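Local coordinates for protein ribonuclease VapC2 (Rickettsia felis, PDB 3ZVK) that cleaves single-stranded RNA with the help of magnesium as the toxin of a type II toxin-antitoxin pair, and is held in complex with its antitoxin VapB2, at residues S104-A108 with E109-L113; I34-S37 with S38-A42; I63-R67 with L68-D72. The protein carries 1 engineered substitution. One frame throughout, in Å; residues are numbered along the deposited sequence.

Interaction 1 of 3, residues S104-A108 with E109-L113; sequences SHAIA and ENATL
His-105 and Glu-109 sit one helical turn apart and run side by side. With CG of His-105 anti to the backbone N (chi1 -158°), the ring lies alongside the glutamate. OE2 of Glu-109 reaches the ring edge in plane, and NE2 of His-105 donates a weak bond of 3.4 Å to it. The stronger partners lie outside: Ser-37 at His-105 ND1 and Lys-76, a salt bridge, at Glu-109 OE1. The main-chain O of His-105 takes the helical bond from Glu-109 N at 3.0 Å. Next, Ala-106 O receives Ala-111 N at 2.9 Å in an almost straight bond (178°). CB of Ala-106 meets CB of Leu-113 at 4.0 Å and CB of Ala-111 at 4.4 Å. Ile-107 O accepts from Asn-110 N at 3.1 Å. Asn-110 has positive phi (57°), and the two bonds back into the last turn make a Schellman motif. The chain thereby leaves helix 97-109 and turns into strand 112-115. Helix 75-90 packs on His-105, Ile-107 and Ala-108, while strands 2-5 and 128-131 flank the outgoing strand.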
loop_
_atom_site.group_PDB
_atom_site.type_symbol
_atom_site.label_atom_id
_atom_site.label_comp_id
_atom_site.label_asym_id
_atom_site.label_seq_id
_atom_site.Cartn_x
_atom_site.Cartn_y
_atom_site.Cartn_z
ATOM N N SER A 104 -23.053 -2.835 19.165
ATOM C CA SER A 104 -22.567 -3.856 18.213
ATOM C C SER A 104 -21.070 -4.055 18.369
ATOM O O SER A 104 -20.587 -5.178 18.305
ATOM C CB SER A 104 -22.820 -3.404 16.775
ATOM O OG SER A 104 -24.213 -3.284 16.555
ATOM N N HIS A 105 -20.347 -2.931 18.521
ATOM C CA HIS A 105 -18.899 -2.837 18.668
ATOM C C HIS A 105 -18.447 -3.506 19.961
ATOM O O HIS A 105 -17.519 -4.305 19.902
ATOM C CB HIS A 105 -18.418 -1.374 18.569
ATOM C CG HIS A 105 -16.973 -1.245 18.198
ATOM N ND1 HIS A 105 -16.405 -0.017 17.963
ATOM C CD2 HIS A 105 -16.023 -2.194 18.051
ATOM C CE1 HIS A 105 -15.143 -0.251 17.661
ATOM N NE2 HIS A 105 -14.873 -1.546 17.684
ATOM N N ALA A 106 -19.122 -3.231 21.109
ATOM C CA ALA A 106 -18.809 -3.885 22.386
ATOM C C ALA A 106 -19.063 -5.399 22.267
ATOM O O ALA A 106 -18.221 -6.183 22.698
ATOM C CB ALA A 106 -19.635 -3.285 23.518
ATOM N N ILE A 107 -20.179 -5.808 21.624
ATOM C CA ILE A 107 -20.513 -7.214 21.417
ATOM C C ILE A 107 -19.408 -7.891 20.602
ATOM O O ILE A 107 -18.903 -8.938 21.011
ATOM C CB ILE A 107 -21.947 -7.414 20.813
ATOM C CG1 ILE A 107 -23.050 -7.000 21.782
ATOM C CG2 ILE A 107 -22.182 -8.877 20.395
ATOM C CD1 ILE A 107 -24.421 -6.672 21.154
ATOM N N ALA A 108 -19.008 -7.277 19.476
ATOM C CA ALA A 108 -17.965 -7.793 18.584
ATOM C C ALA A 108 -16.582 -7.906 19.232
ATOM O O ALA A 108 -15.811 -8.797 18.856
ATOM C CB ALA A 108 -17.882 -6.952 17.341
ATOM N N GLU A 109 -16.269 -7.016 20.200
ATOM C CA GLU A 109 -14.992 -7.029 20.927
ATOM C C GLU A 109 -15.062 -7.880 22.217
ATOM O O GLU A 109 -14.050 -8.071 22.891
ATOM C CB GLU A 109 -14.551 -5.580 21.271
ATOM C CG GLU A 109 -14.245 -4.664 20.088
ATOM C CD GLU A 109 -13.116 -5.006 19.136
ATOM O OE1 GLU A 109 -12.310 -5.904 19.456
ATOM O OE2 GLU A 109 -13.025 -4.357 18.067
ATOM N N ASN A 110 -16.262 -8.379 22.554
ATOM C CA ASN A 110 -16.569 -9.135 23.776
ATOM C C ASN A 110 -16.206 -8.294 25.005
ATOM O O ASN A 110 -15.571 -8.757 25.938
ATOM C CB ASN A 110 -15.931 -10.528 23.786
ATOM C CG ASN A 110 -16.831 -11.508 24.465
ATOM O OD1 ASN A 110 -16.992 -11.504 25.697
ATOM N ND2 ASN A 110 -17.536 -12.293 23.655
ATOM N N ALA A 111 -16.603 -7.033 24.958
ATOM C CA ALA A 111 -16.312 -6.016 25.946
ATOM C C ALA A 111 -17.507 -5.702 26.845
ATOM O O ALA A 111 -18.651 -5.940 26.466
ATOM C CB ALA A 111 -15.865 -4.740 25.218
ATOM N N THR A 112 -17.231 -5.101 28.004
ATOM C CA THR A 112 -18.245 -4.599 28.919
ATOM C C THR A 112 -18.505 -3.162 28.476
ATOM O O THR A 112 -17.557 -2.349 28.372
ATOM C CB THR A 112 -17.764 -4.641 30.360
ATOM O OG1 THR A 112 -17.538 -5.997 30.752
ATOM C CG2 THR A 112 -18.750 -4.006 31.311
ATOM N N LEU A 113 -19.781 -2.852 28.182
ATOM C CA LEU A 113 -20.146 -1.502 27.779
ATOM C C LEU A 113 -20.560 -0.723 29.007
ATOM O O LEU A 113 -21.447 -1.149 29.750
ATOM C CB LEU A 113 -21.242 -1.503 26.705
ATOM C CG LEU A 113 -21.655 -0.147 26.111
ATOM C CD1 LEU A 113 -20.490 0.586 25.442
ATOM C CD2 LEU A 113 -22.720 -0.360 25.106
#

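Interaction 2 of 3, residues I34-S37 with S38-A42; sequences IAIS and SIVLA
Ser-37 is the N-cap of helix 38-50 and closes the end of strand 33-37. Its OG accepts from Ile-39 N at 3.2 Å (155°). The hydroxyl is anti to the backbone N of Ser-37 (chi1 -179°), which brings it to the N-H of Ile-39. The same OG also hydrogen-bonds to ND1 of His-105 on helix 97-109. CG1 of Ile-39 lies 3.5 Å from OG of Ser-37. The carbonyl of Ser-37 starts the helical ladder. Its O takes Leu-41 N at 3.2 Å in a fairly straight bond, and a weak one from Val-40 N.

The tight apolar part is the side chain of Ile-36. It meets Val-40 and Leu-41 at about right angles. CG1 of Ile-36 stands between the backbone N and the carbonyl carbon, and CD1 thus reaches the helix. CD1 of Ile-36 touches CB of Leu-41 at 3.9 Å and CG1 of Val-40 at 4.1 Å. CG2 of Ile-36 also meets CG1 of Val-40.

The looser part is at Ser-38. The first bond of its side chain points away from the strand, and the side chain does not pack on Ile-36. This side does not face solvent: Ser-38 OG bonds to the main chain of Phe-73, both in its own chain and in the second toxin subunit. All the touching residues are buried.

The pair forms a beta-alpha connection of the PIN fold; the axes of segments 34-37 and 38-42 run 66° apart. Strand 33-37 lies between strands 2-5 and 69-71. Helix 7-16 packs against Ile-36 and Val-40, and helix 97-109 against Ile-39 and Val-40.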
loop_
_atom_site.group_PDB
_atom_site.type_symbol
_atom_site.label_atom_id
_atom_site.label_comp_id
_atom_site.label_asym_id
_atom_site.label_seq_id
_atom_site.Cartn_x
_atom_site.Cartn_y
_atom_site.Cartn_z
ATOM N N ILE A 34 -9.071 0.075 28.984
ATOM C CA ILE A 34 -10.110 1.086 28.855
ATOM C C ILE A 34 -10.073 1.599 27.443
ATOM O O ILE A 34 -9.017 2.055 26.975
ATOM C CB ILE A 34 -10.014 2.194 29.920
ATOM C CG1 ILE A 34 -10.258 1.547 31.342
ATOM C CG2 ILE A 34 -11.100 3.286 29.619
ATOM C CD1 ILE A 34 -9.705 2.286 32.417
ATOM N N ALA A 35 -11.222 1.505 26.745
ATOM C CA ALA A 35 -11.343 1.953 25.350
ATOM C C ALA A 35 -12.634 2.688 25.016
ATOM O O ALA A 35 -13.565 2.733 25.823
ATOM C CB ALA A 35 -11.179 0.755 24.427
ATOM N N ILE A 36 -12.681 3.288 23.822
ATOM C CA ILE A 36 -13.868 3.903 23.204
ATOM C C ILE A 36 -13.903 3.507 21.755
ATOM O O ILE A 36 -12.863 3.331 21.127
ATOM C CB ILE A 36 -14.106 5.441 23.381
ATOM C CG1 ILE A 36 -12.998 6.306 22.747
ATOM C CG2 ILE A 36 -14.458 5.827 24.828
ATOM C CD1 ILE A 36 -13.425 7.720 22.394
ATOM N N SER A 37 -15.090 3.362 21.228
ATOM C CA SER A 37 -15.314 3.070 19.826
ATOM C C SER A 37 -15.009 4.360 19.072
ATOM O O SER A 37 -15.227 5.441 19.604
ATOM C CB SER A 37 -16.792 2.729 19.616
ATOM O OG SER A 37 -17.039 2.415 18.258
ATOM N N SER A 38 -14.539 4.256 17.828
ATOM C CA SER A 38 -14.360 5.427 16.976
ATOM C C SER A 38 -15.744 6.126 16.792
ATOM O O SER A 38 -15.757 7.344 16.594
ATOM C CB SER A 38 -13.736 5.045 15.636
ATOM O OG SER A 38 -14.446 4.023 14.953
ATOM N N ILE A 39 -16.899 5.364 16.945
ATOM C CA ILE A 39 -18.300 5.868 16.883
ATOM C C ILE A 39 -18.594 6.849 18.047
ATOM O O ILE A 39 -19.215 7.882 17.841
ATOM C CB ILE A 39 -19.382 4.731 16.760
ATOM C CG1 ILE A 39 -19.049 3.673 15.664
ATOM C CG2 ILE A 39 -20.790 5.320 16.576
ATOM C CD1 ILE A 39 -18.847 4.225 14.202
ATOM N N VAL A 40 -18.098 6.542 19.234
ATOM C CA VAL A 40 -18.172 7.417 20.414
ATOM C C VAL A 40 -17.383 8.681 20.119
ATOM O O VAL A 40 -17.906 9.772 20.321
ATOM C CB VAL A 40 -17.683 6.746 21.733
ATOM C CG1 VAL A 40 -17.541 7.774 22.857
ATOM C CG2 VAL A 40 -18.616 5.612 22.142
ATOM N N LEU A 41 -16.158 8.528 19.585
ATOM C CA LEU A 41 -15.279 9.651 19.228
ATOM C C LEU A 41 -15.901 10.573 18.192
ATOM O O LEU A 41 -15.769 11.796 18.307
ATOM C CB LEU A 41 -13.871 9.185 18.837
ATOM C CG LEU A 41 -12.844 10.289 18.625
ATOM C CD1 LEU A 41 -12.663 11.195 19.888
ATOM C CD2 LEU A 41 -11.575 9.760 17.988
ATOM N N ALA A 42 -16.662 9.999 17.235
ATOM C CA ALA A 42 -17.398 10.765 16.226
ATOM C C ALA A 42 -18.389 11.679 16.946
ATOM O O ALA A 42 -18.448 12.872 16.651
ATOM C CB ALA A 42 -18.128 9.828 15.287
#

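Interaction 3 of 3, residues I63-R67 with L68-D72; sequences IFLSR and LEIID
Leu-68 is the apolar centre, with Phe-64 and Leu-65 against it. CD2 of Leu-68 does most of the touching. CD2 of Leu-68 comes obliquely to the Phe-64 ring, 3.6 Å from CE2 of Phe-64, and lies equally near the main-chain O of Phe-64. The phenyl ring is carried there with CG anti to the backbone N (chi1 -175°). Trp-46 of a VapB2 antitoxin chain also packs on Leu-68. CD2 of Leu-65 meets CD2 of Leu-68 at 4.4 Å. It also makes a longer apolar contact with CG1 of Ile-70, which follows on the strand. Leu-65 to Leu-68 form a type I beta turn. Leu-68 N closes it with a bond of 3.1 Å to Leu-65 O. The turn joins helix 54-65 to strand 69-71, an outermost strand of the parallel PIN-domain sheet within this chain. Helix 7-16 packs on Phe-64, and Leu-41 of helix 38-50 lies on Leu-65 and Ile-70. Further out, Ser-66 OG donates back to Ile-63 O at 2.6 Å, with the hydroxyl tilted 20° from the carbonyl plane. At the polar edge the first side-chain bond of Arg-67 points away from the strand. Its NH1 makes a weak hydrogen bond to Pro-43 O of the same antitoxin chain.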
loop_
_atom_site.group_PDB
_atom_site.type_symbol
_atom_site.label_atom_id
_atom_site.label_comp_id
_atom_site.label_asym_id
_atom_site.label_seq_id
_atom_site.Cartn_x
_atom_site.Cartn_y
_atom_site.Cartn_z
ATOM N N ILE A 63 -7.216 15.466 26.505
ATOM C CA ILE A 63 -6.758 15.036 27.831
ATOM C C ILE A 63 -7.464 13.735 28.247
ATOM O O ILE A 63 -6.825 12.802 28.745
ATOM C CB ILE A 63 -6.943 16.181 28.851
ATOM C CG1 ILE A 63 -5.877 17.265 28.608
ATOM C CG2 ILE A 63 -6.837 15.681 30.276
ATOM C CD1 ILE A 63 -6.219 18.600 29.150
ATOM N N PHE A 64 -8.768 13.669 27.998
ATOM C CA PHE A 64 -9.613 12.521 28.300
ATOM C C PHE A 64 -9.160 11.274 27.533
ATOM O O PHE A 64 -9.085 10.187 28.123
ATOM C CB PHE A 64 -11.104 12.871 28.034
ATOM C CG PHE A 64 -12.069 11.782 28.426
ATOM C CD1 PHE A 64 -12.283 11.467 29.755
ATOM C CD2 PHE A 64 -12.695 11.014 27.464
ATOM C CE1 PHE A 64 -13.103 10.390 30.110
ATOM C CE2 PHE A 64 -13.549 9.970 27.823
ATOM C CZ PHE A 64 -13.735 9.654 29.141
ATOM N N LEU A 65 -8.778 11.449 26.255
ATOM C CA LEU A 65 -8.343 10.370 25.365
ATOM C C LEU A 65 -6.937 9.865 25.635
ATOM O O LEU A 65 -6.619 8.743 25.225
ATOM C CB LEU A 65 -8.443 10.800 23.878
ATOM C CG LEU A 65 -9.784 11.266 23.327
ATOM C CD1 LEU A 65 -9.621 11.884 21.952
ATOM C CD2 LEU A 65 -10.795 10.150 23.300
ATOM N N SER A 66 -6.092 10.675 26.311
ATOM C CA SER A 66 -4.712 10.307 26.623
ATOM C C SER A 66 -4.495 8.943 27.280
ATOM O O SER A 66 -3.464 8.323 26.990
ATOM C CB SER A 66 -3.995 11.417 27.381
ATOM O OG SER A 66 -4.494 11.561 28.689
ATOM N N ARG A 67 -5.427 8.450 28.149
ATOM C CA ARG A 67 -5.230 7.137 28.798
ATOM C C ARG A 67 -6.206 6.048 28.296
ATOM O O ARG A 67 -6.232 4.946 28.840
ATOM C CB ARG A 67 -5.159 7.254 30.321
ATOM C CG ARG A 67 -4.134 8.277 30.781
ATOM C CD ARG A 67 -3.819 8.242 32.270
ATOM N NE ARG A 67 -3.185 6.990 32.711
ATOM C CZ ARG A 67 -1.918 6.664 32.479
ATOM N NH1 ARG A 67 -1.130 7.483 31.805
ATOM N NH2 ARG A 67 -1.437 5.511 32.909
ATOM N N LEU A 68 -6.878 6.333 27.160
ATOM C CA LEU A 68 -7.876 5.518 26.436
ATOM C C LEU A 68 -7.283 4.916 25.159
ATOM O O LEU A 68 -6.418 5.507 24.588
ATOM C CB LEU A 68 -9.066 6.467 25.953
ATOM C CG LEU A 68 -10.447 6.261 26.570
ATOM C CD1 LEU A 68 -10.337 5.660 27.867
ATOM C CD2 LEU A 68 -11.154 7.542 26.791
ATOM N N GLU A 69 -7.833 3.802 24.671
ATOM C CA GLU A 69 -7.519 3.213 23.387
ATOM C C GLU A 69 -8.743 3.511 22.494
ATOM O O GLU A 69 -9.875 3.250 22.896
ATOM C CB GLU A 69 -7.331 1.704 23.533
ATOM C CG GLU A 69 -6.861 1.014 22.251
ATOM C CD GLU A 69 -6.475 -0.451 22.402
ATOM O OE1 GLU A 69 -5.800 -0.793 23.400
ATOM O OE2 GLU A 69 -6.830 -1.254 21.508
ATOM N N ILE A 70 -8.532 4.116 21.320
ATOM C CA ILE A 70 -9.621 4.386 20.360
ATOM C C ILE A 70 -9.677 3.188 19.401
ATOM O O ILE A 70 -8.694 2.907 18.716
ATOM C CB ILE A 70 -9.467 5.751 19.639
ATOM C CG1 ILE A 70 -9.252 6.879 20.675
ATOM C CG2 ILE A 70 -10.700 6.032 18.744
ATOM C CD1 ILE A 70 -8.384 7.970 20.169
ATOM N N ILE A 71 -10.776 2.428 19.438
ATOM C CA ILE A 71 -10.919 1.228 18.615
ATOM C C ILE A 71 -11.756 1.550 17.394
ATOM O O ILE A 71 -12.872 2.036 17.531
ATOM C CB ILE A 71 -11.464 -0.002 19.412
ATOM C CG1 ILE A 71 -10.605 -0.295 20.679
ATOM C CG2 ILE A 71 -11.575 -1.255 18.502
ATOM C CD1 ILE A 71 -11.136 -1.403 21.581
ATOM N N ASP A 72 -11.211 1.281 16.203
ATOM C CA ASP A 72 -11.882 1.509 14.926
ATOM C C ASP A 72 -13.080 0.570 14.738
ATOM O O ASP A 72 -13.013 -0.600 15.141
ATOM C CB ASP A 72 -10.882 1.353 13.764
ATOM C CG ASP A 72 -9.761 2.401 13.758
ATOM O OD1 ASP A 72 -9.899 3.456 14.474
ATOM O OD2 ASP A 72 -8.730 2.167 13.054
#

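How the interactions relate
All three contacts border one parallel sheet, each at a junction between helix and strand. Interactions 2 and 3 lie closest, with centres 8 Å apart. Their strands pair directly: Ile-36 O lies 2.8 Å from Ile-71 N, a probable hydrogen bond. Ser-38 N, at the helix start, extends the pairing with another, 2.8 Å from Ile-71 O. Interactions 1 and 2 meet in a probable hydrogen bond of 2.5 Å between His-105 ND1 and Ser-37 OG, tying helix 97-109 to the capped helix start. Interaction 1 packs on interaction 3 through His-105 and Ile-71. The predicted magnesium site includes position 6, here the engineered Gly-6. The side chains of Leu-113 and Val-40 each lie about 4 Å from Gly-6, and that of Phe-64 about 9 Å from Gly-6, nearest atoms.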